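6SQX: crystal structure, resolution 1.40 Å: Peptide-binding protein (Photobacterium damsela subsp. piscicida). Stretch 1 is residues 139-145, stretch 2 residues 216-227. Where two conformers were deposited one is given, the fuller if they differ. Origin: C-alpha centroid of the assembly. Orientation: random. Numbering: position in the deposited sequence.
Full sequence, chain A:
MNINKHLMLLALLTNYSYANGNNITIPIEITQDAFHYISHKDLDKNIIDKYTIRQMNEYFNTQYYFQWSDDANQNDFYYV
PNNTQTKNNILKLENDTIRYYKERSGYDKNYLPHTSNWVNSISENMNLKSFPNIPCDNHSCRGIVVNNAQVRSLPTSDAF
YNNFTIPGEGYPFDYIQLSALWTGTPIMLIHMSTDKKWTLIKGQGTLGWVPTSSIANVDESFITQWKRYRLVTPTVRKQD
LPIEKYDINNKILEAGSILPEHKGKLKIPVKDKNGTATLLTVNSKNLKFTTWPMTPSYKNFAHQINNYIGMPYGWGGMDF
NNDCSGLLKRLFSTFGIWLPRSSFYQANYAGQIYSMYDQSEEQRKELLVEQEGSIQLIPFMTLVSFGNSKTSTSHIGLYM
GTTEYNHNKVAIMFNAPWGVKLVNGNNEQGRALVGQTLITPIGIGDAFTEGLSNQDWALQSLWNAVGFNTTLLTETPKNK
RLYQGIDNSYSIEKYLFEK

Stretch 1, residues 139-145: HSCRGIV
Stretch 2, residues 216-227: ANVDESFITQWK

A short antiparallel β pairing often fixes the register from which a following helix is packed, and residues 139-145 and 216-227 illustrate the principle. The first segment opens with a type I turn from H139 to R142, closed by R142 N to H139 O at 3.2 Å, and continues as a strand over 142-145. The second ends a strand at A216-N217, passes through V218 and D219, and enters a helix at E220 whose direction makes 59° with the first strand, the axes approaching to 10.0 Å.

Backbone hydrogen bonds set the register. I144 and A216 form the hydrogen-bonded pair, I144 N donating to A216 O (2.9 Å) and A216 N to I144 O (3.0 Å), both residues extended near phi/psi -151/150. G143 faces N217 in the non-hydrogen-bonded pair, their CA atoms 3.8 Å apart; an ideal CB on G143 would lie 2.7 Å from A216 O, a clash, so the close approach depends on glycine. Beyond it, V218 N donates to R142 O at 2.9 Å.

Side-chain and solvent bonds extend the ladder toward the turn. N217, chi1 p, donates from ND2 to S140 O at 3.2 Å, and a water donates to both H139 O (2.9 Å) and V218 O (2.8 Å).

Helix entry is secured by D219, chi1 p, whose OD1 caps F222 N at 2.9 Å.

Apolar packing then joins strand to helix. I144, t at chi1 and chi2, shares a sheet face with A216; its CG2 lies 3.7 Å from V218 CG1, while CD1 reaches F222 CE1 (3.9 Å) and W226 CZ3 (3.7 Å), oblique to both rings. F222 and W226, both chi1 t, project toward the strand one helical turn apart. I223, chi1 m, also points there, its CD1 3.8 Å from CD of the extended R142 side chain.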

ATOM      1  N   HIS A 139     -25.831  12.753  -4.615  1.00 29.28           N
ATOM      2  CA  HIS A 139     -24.537  12.064  -4.620  1.00 28.65           C
ATOM      3  C   HIS A 139     -23.466  12.819  -5.403  1.00 26.15           C
ATOM      4  O   HIS A 139     -22.531  12.211  -5.939  1.00 24.72           O
ATOM      5  CB  HIS A 139     -24.677  10.622  -5.121  1.00 31.20           C
ATOM      6  CG  HIS A 139     -25.685   9.819  -4.362  1.00 32.06           C
ATOM      7  ND1 HIS A 139     -25.478   9.403  -3.064  1.00 32.79           N
ATOM      8  CD2 HIS A 139     -26.902   9.346  -4.721  1.00 33.29           C
ATOM      9  CE1 HIS A 139     -26.537   8.724  -2.648  1.00 33.49           C
ATOM     10  NE2 HIS A 139     -27.414   8.677  -3.633  1.00 35.13           N
ATOM     11  N   SER A 140     -23.519  14.144  -5.411  1.00 26.03           N
ATOM     12  CA  SER A 140     -22.564  14.923  -6.197  1.00 25.60           C
ATOM     13  C   SER A 140     -21.140  14.879  -5.657  1.00 24.89           C
ATOM     14  O   SER A 140     -20.221  15.308  -6.364  1.00 25.71           O
ATOM     15  CB  SER A 140     -23.020  16.381  -6.315  1.00 28.14           C
ATOM     16  OG  SER A 140     -23.095  17.031  -5.042  1.00 30.54           O
ATOM     17  N   CYS A 141     -20.928  14.382  -4.451  1.00 24.71           N
ATOM     18  CA  CYS A 141     -19.584  14.309  -3.883  1.00 23.94           C
ATOM     19  C   CYS A 141     -18.851  13.035  -4.285  1.00 22.64           C
ATOM     20  O   CYS A 141     -17.695  12.861  -3.888  1.00 22.07           O
ATOM     21  CB  CYS A 141     -19.616  14.483  -2.347  1.00 25.66           C
ATOM     22  SG  CYS A 141     -20.451  13.146  -1.441  1.00 28.02           S
ATOM     23  N   ARG A 142     -19.495  12.132  -5.022  1.00 21.17           N
ATOM     24  CA  ARG A 142     -18.736  11.041  -5.622  1.00 20.32           C
ATOM     25  C   ARG A 142     -17.712  11.612  -6.580  1.00 21.71           C
ATOM     26  O   ARG A 142     -17.973  12.596  -7.273  1.00 21.57           O
ATOM     27  CB  ARG A 142     -19.680  10.113  -6.384  1.00 21.28           C
ATOM     28  CG  ARG A 142     -20.657   9.387  -5.438  1.00 22.33           C
ATOM     29  CD  ARG A 142     -21.706   8.530  -6.148  1.00 23.27           C
ATOM     30  NE  ARG A 142     -22.496   7.840  -5.135  1.00 24.15           N
ATOM     31  CZ  ARG A 142     -23.686   7.292  -5.342  1.00 24.54           C
ATOM     32  NH1 ARG A 142     -24.278   7.357  -6.537  1.00 26.57           N
ATOM     33  NH2 ARG A 142     -24.286   6.672  -4.327  1.00 25.71           N
ATOM     34  N   GLY A 143     -16.531  10.986  -6.602  1.00 20.22           N
ATOM     35  CA  GLY A 143     -15.459  11.521  -7.415  1.00 20.27           C
ATOM     36  C   GLY A 143     -14.452  10.493  -7.877  1.00 19.12           C
ATOM     37  O   GLY A 143     -14.640   9.279  -7.714  1.00 19.96           O
ATOM     38  N   ILE A 144     -13.370  10.988  -8.477  1.00 18.31           N
ATOM     39  CA  ILE A 144     -12.337  10.125  -9.039  1.00 18.38           C
ATOM     40  C   ILE A 144     -11.000  10.852  -8.971  1.00 18.79           C
ATOM     41  O   ILE A 144     -10.934  12.081  -9.079  1.00 19.64           O
ATOM     42  CB  ILE A 144     -12.741   9.688 -10.474  1.00 18.69           C
ATOM     43  CG1 ILE A 144     -11.949   8.452 -10.929  1.00 19.14           C
ATOM     44  CG2 ILE A 144     -12.603  10.825 -11.493  1.00 20.17           C
ATOM     45  CD1 ILE A 144     -12.563   7.775 -12.138  1.00 20.81           C
ATOM     46  N   VAL A 145      -9.922  10.077  -8.806  1.00 19.53           N
ATOM     47  CA  VAL A 145      -8.566  10.623  -8.881  1.00 18.53           C
ATOM     48  C   VAL A 145      -8.193  10.839 -10.344  1.00 19.45           C
ATOM     49  O   VAL A 145      -8.329   9.918 -11.164  1.00 20.18           O
ATOM     50  CB  VAL A 145      -7.564   9.676  -8.180  1.00 18.28           C
ATOM     51  CG1 VAL A 145      -6.116  10.194  -8.332  1.00 18.72           C
ATOM     52  CG2 VAL A 145      -7.932   9.532  -6.692  1.00 18.90           C
ATOM     53  N   ALA A 216     -11.552  15.067  -9.097  1.00 20.52           N
ATOM     54  CA  ALA A 216     -12.697  15.684  -9.763  1.00 20.96           C
ATOM     55  C   ALA A 216     -13.947  14.940  -9.321  1.00 20.85           C
ATOM     56  O   ALA A 216     -13.877  13.764  -8.977  1.00 22.33           O
ATOM     57  CB  ALA A 216     -12.533  15.567 -11.286  1.00 22.27           C
ATOM     58  N   ASN A 217     -15.096  15.624  -9.299  1.00 21.43           N
ATOM     59  CA  ASN A 217     -16.304  14.868  -9.003  1.00 21.69           C
ATOM     60  C   ASN A 217     -16.822  14.182 -10.258  1.00 21.64           C
ATOM     61  O   ASN A 217     -16.380  14.460 -11.378  1.00 24.14           O
ATOM     62  CB  ASN A 217     -17.406  15.683  -8.298  1.00 24.70           C
ATOM     63  CG  ASN A 217     -18.030  16.720  -9.169  1.00 27.55           C
ATOM     64  OD1 ASN A 217     -17.349  17.444  -9.899  1.00 29.22           O
ATOM     65  ND2 ASN A 217     -19.366  16.836  -9.073  1.00 31.04           N
ATOM     66  N   VAL A 218     -17.712  13.213 -10.068  1.00 22.09           N
ATOM     67  CA  VAL A 218     -18.288  12.470 -11.180  1.00 24.16           C
ATOM     68  C   VAL A 218     -19.799  12.552 -11.068  1.00 23.55           C
ATOM     69  O   VAL A 218     -20.344  12.658  -9.962  1.00 23.32           O
ATOM     70  CB  VAL A 218     -17.807  11.001 -11.257  1.00 21.75           C
ATOM     71  CG1 VAL A 218     -16.287  10.956 -11.449  1.00 21.76           C
ATOM     72  CG2 VAL A 218     -18.180  10.224 -10.012  1.00 23.09           C
ATOM     73  N   ASP A 219     -20.476  12.517 -12.211  1.00 25.05           N
ATOM     74  CA  ASP A 219     -21.936  12.511 -12.219  1.00 24.81           C
ATOM     75  C   ASP A 219     -22.482  11.103 -12.477  1.00 24.40           C
ATOM     76  O   ASP A 219     -21.734  10.140 -12.696  1.00 24.36           O
ATOM     77  CB  ASP A 219     -22.524  13.595 -13.144  1.00 26.41           C
ATOM     78  CG  ASP A 219     -22.178  13.400 -14.612  1.00 29.00           C
ATOM     79  OD1 ASP A 219     -21.688  12.332 -15.005  1.00 28.81           O
ATOM     80  OD2 ASP A 219     -22.453  14.334 -15.391  1.00 32.44           O
ATOM     81  N   GLU A 220     -23.804  10.970 -12.390  1.00 24.91           N
ATOM     82  CA  GLU A 220     -24.417   9.658 -12.551  1.00 26.36           C
ATOM     83  C   GLU A 220     -24.084   9.058 -13.910  1.00 25.31           C
ATOM     84  O   GLU A 220     -23.790   7.859 -14.017  1.00 26.90           O
ATOM     85  CB  GLU A 220     -25.932   9.759 -12.341  1.00 30.35           C
ATOM     86  CG  GLU A 220     -26.594   8.396 -12.293  1.00 34.75           C
ATOM     87  CD  GLU A 220     -28.069   8.471 -11.939  1.00 42.32           C
ATOM     88  OE1 GLU A 220     -28.621   9.598 -11.884  1.00 43.79           O
ATOM     89  OE2 GLU A 220     -28.678   7.400 -11.713  1.00 47.00           O
ATOM     90  N   SER A 221     -24.126   9.878 -14.957  1.00 24.55           N
ATOM     91  CA  SER A 221     -23.821   9.372 -16.292  0.53 24.64           C
ATOM     92  C   SER A 221     -22.392   8.853 -16.370  1.00 23.47           C
ATOM     93  O   SER A 221     -22.137   7.816 -17.012  1.00 23.03           O
ATOM     94  CB  SER A 221     -24.076  10.452 -17.346  0.53 25.89           C
ATOM     95  OG  SER A 221     -25.467  10.736 -17.448  0.53 27.30           O
ATOM     96  N   PHE A 222     -21.451   9.558 -15.731  1.00 22.68           N
ATOM     97  CA  PHE A 222     -20.065   9.103 -15.727  1.00 21.36           C
ATOM     98  C   PHE A 222     -19.962   7.693 -15.149  1.00 21.72           C
ATOM     99  O   PHE A 222     -19.254   6.822 -15.692  1.00 23.79           O
ATOM    100  CB  PHE A 222     -19.179  10.099 -14.951  1.00 21.60           C
ATOM    101  CG  PHE A 222     -17.726   9.730 -14.960  1.00 21.49           C
ATOM    102  CD1 PHE A 222     -17.222   8.771 -14.089  1.00 22.46           C
ATOM    103  CD2 PHE A 222     -16.862  10.337 -15.864  1.00 21.30           C
ATOM    104  CE1 PHE A 222     -15.847   8.433 -14.112  1.00 22.72           C
ATOM    105  CE2 PHE A 222     -15.512  10.010 -15.896  1.00 22.78           C
ATOM    106  CZ  PHE A 222     -14.997   9.063 -15.014  1.00 23.36           C
ATOM    107  N   ILE A 223     -20.632   7.459 -14.022  1.00 21.74           N
ATOM    108  CA  ILE A 223     -20.557   6.158 -13.365  1.00 22.46           C
ATOM    109  C   ILE A 223     -21.254   5.089 -14.196  1.00 23.35           C
ATOM    110  O   ILE A 223     -20.729   3.984 -14.361  1.00 25.32           O
ATOM    111  CB  ILE A 223     -21.133   6.261 -11.945  1.00 23.39           C
ATOM    112  CG1 ILE A 223     -20.228   7.129 -11.086  1.00 23.32           C
ATOM    113  CG2 ILE A 223     -21.287   4.893 -11.323  1.00 23.42           C
ATOM    114  CD1 ILE A 223     -20.818   7.391  -9.672  1.00 23.94           C
ATOM    115  N   THR A 224     -22.434   5.402 -14.740  1.00 24.53           N
ATOM    116  CA  THR A 224     -23.132   4.464 -15.619  1.00 25.77           C
ATOM    117  C   THR A 224     -22.249   4.046 -16.792  1.00 26.21           C
ATOM    118  O   THR A 224     -22.153   2.854 -17.128  1.00 28.30           O
ATOM    119  CB  THR A 224     -24.440   5.093 -16.125  1.00 27.43           C
ATOM    120  OG1 THR A 224     -25.313   5.336 -15.013  1.00 28.40           O
ATOM    121  CG2 THR A 224     -25.161   4.155 -17.115  1.00 29.24           C
ATOM    122  N   GLN A 225     -21.610   5.016 -17.444  1.00 24.64           N
ATOM    123  CA  GLN A 225     -20.797   4.676 -18.601  1.00 24.16           C
ATOM    124  C   GLN A 225     -19.526   3.942 -18.183  1.00 24.55           C
ATOM    125  O   GLN A 225     -19.085   3.019 -18.880  1.00 25.40           O
ATOM    126  CB  GLN A 225     -20.461   5.951 -19.373  1.00 26.01           C
ATOM    127  CG  GLN A 225     -21.668   6.632 -19.995  1.00 30.66           C
ATOM    128  CD  GLN A 225     -22.527   5.658 -20.793  1.00 35.81           C
ATOM    129  OE1 GLN A 225     -22.015   4.910 -21.637  1.00 37.72           O
ATOM    130  NE2 GLN A 225     -23.840   5.650 -20.522  1.00 39.47           N
ATOM    131  N   TRP A 226     -18.942   4.313 -17.034  1.00 23.41           N
ATOM    132  CA  TRP A 226     -17.743   3.622 -16.551  1.00 23.70           C
ATOM    133  C   TRP A 226     -17.978   2.114 -16.494  1.00 26.67           C
ATOM    134  O   TRP A 226     -17.155   1.320 -16.973  1.00 26.19           O
ATOM    135  CB  TRP A 226     -17.389   4.148 -15.157  1.00 24.06           C
ATOM    136  CG  TRP A 226     -16.202   3.493 -14.572  1.00 24.50           C
ATOM    137  CD1 TRP A 226     -16.153   2.294 -13.891  1.00 25.18           C
ATOM    138  CD2 TRP A 226     -14.869   4.005 -14.588  1.00 24.83           C
ATOM    139  NE1 TRP A 226     -14.845   2.032 -13.499  1.00 25.51           N
ATOM    140  CE2 TRP A 226     -14.048   3.082 -13.889  1.00 25.21           C
ATOM    141  CE3 TRP A 226     -14.290   5.171 -15.111  1.00 25.83           C
ATOM    142  CZ2 TRP A 226     -12.671   3.284 -13.723  1.00 25.98           C
ATOM    143  CZ3 TRP A 226     -12.919   5.385 -14.929  1.00 25.90           C
ATOM    144  CH2 TRP A 226     -12.122   4.435 -14.244  1.00 25.55           C
ATOM    145  N   LYS A 227     -19.118   1.704 -15.932  1.00 29.73           N
ATOM    146  CA  LYS A 227     -19.443   0.293 -15.750  1.00 33.58           C
ATOM    147  C   LYS A 227     -19.680  -0.456 -17.048  1.00 33.89           C
ATOM    148  O   LYS A 227     -19.747  -1.688 -17.021  1.00 35.60           O
ATOM    149  CB  LYS A 227     -20.682   0.150 -14.859  1.00 37.22           C
ATOM    150  CG  LYS A 227     -20.445   0.616 -13.443  1.00 41.84           C
ATOM    151  CD  LYS A 227     -21.720   0.482 -12.598  1.00 45.32           C
ATOM    152  CE  LYS A 227     -22.320  -0.925 -12.718  1.00 49.06           C
ATOM    153  NZ  LYS A 227     -23.193  -1.327 -11.559  1.00 52.25           N
TER
HETATM  154  O   HOH W   1     -22.499  11.316  -8.709  1.00 25.15           O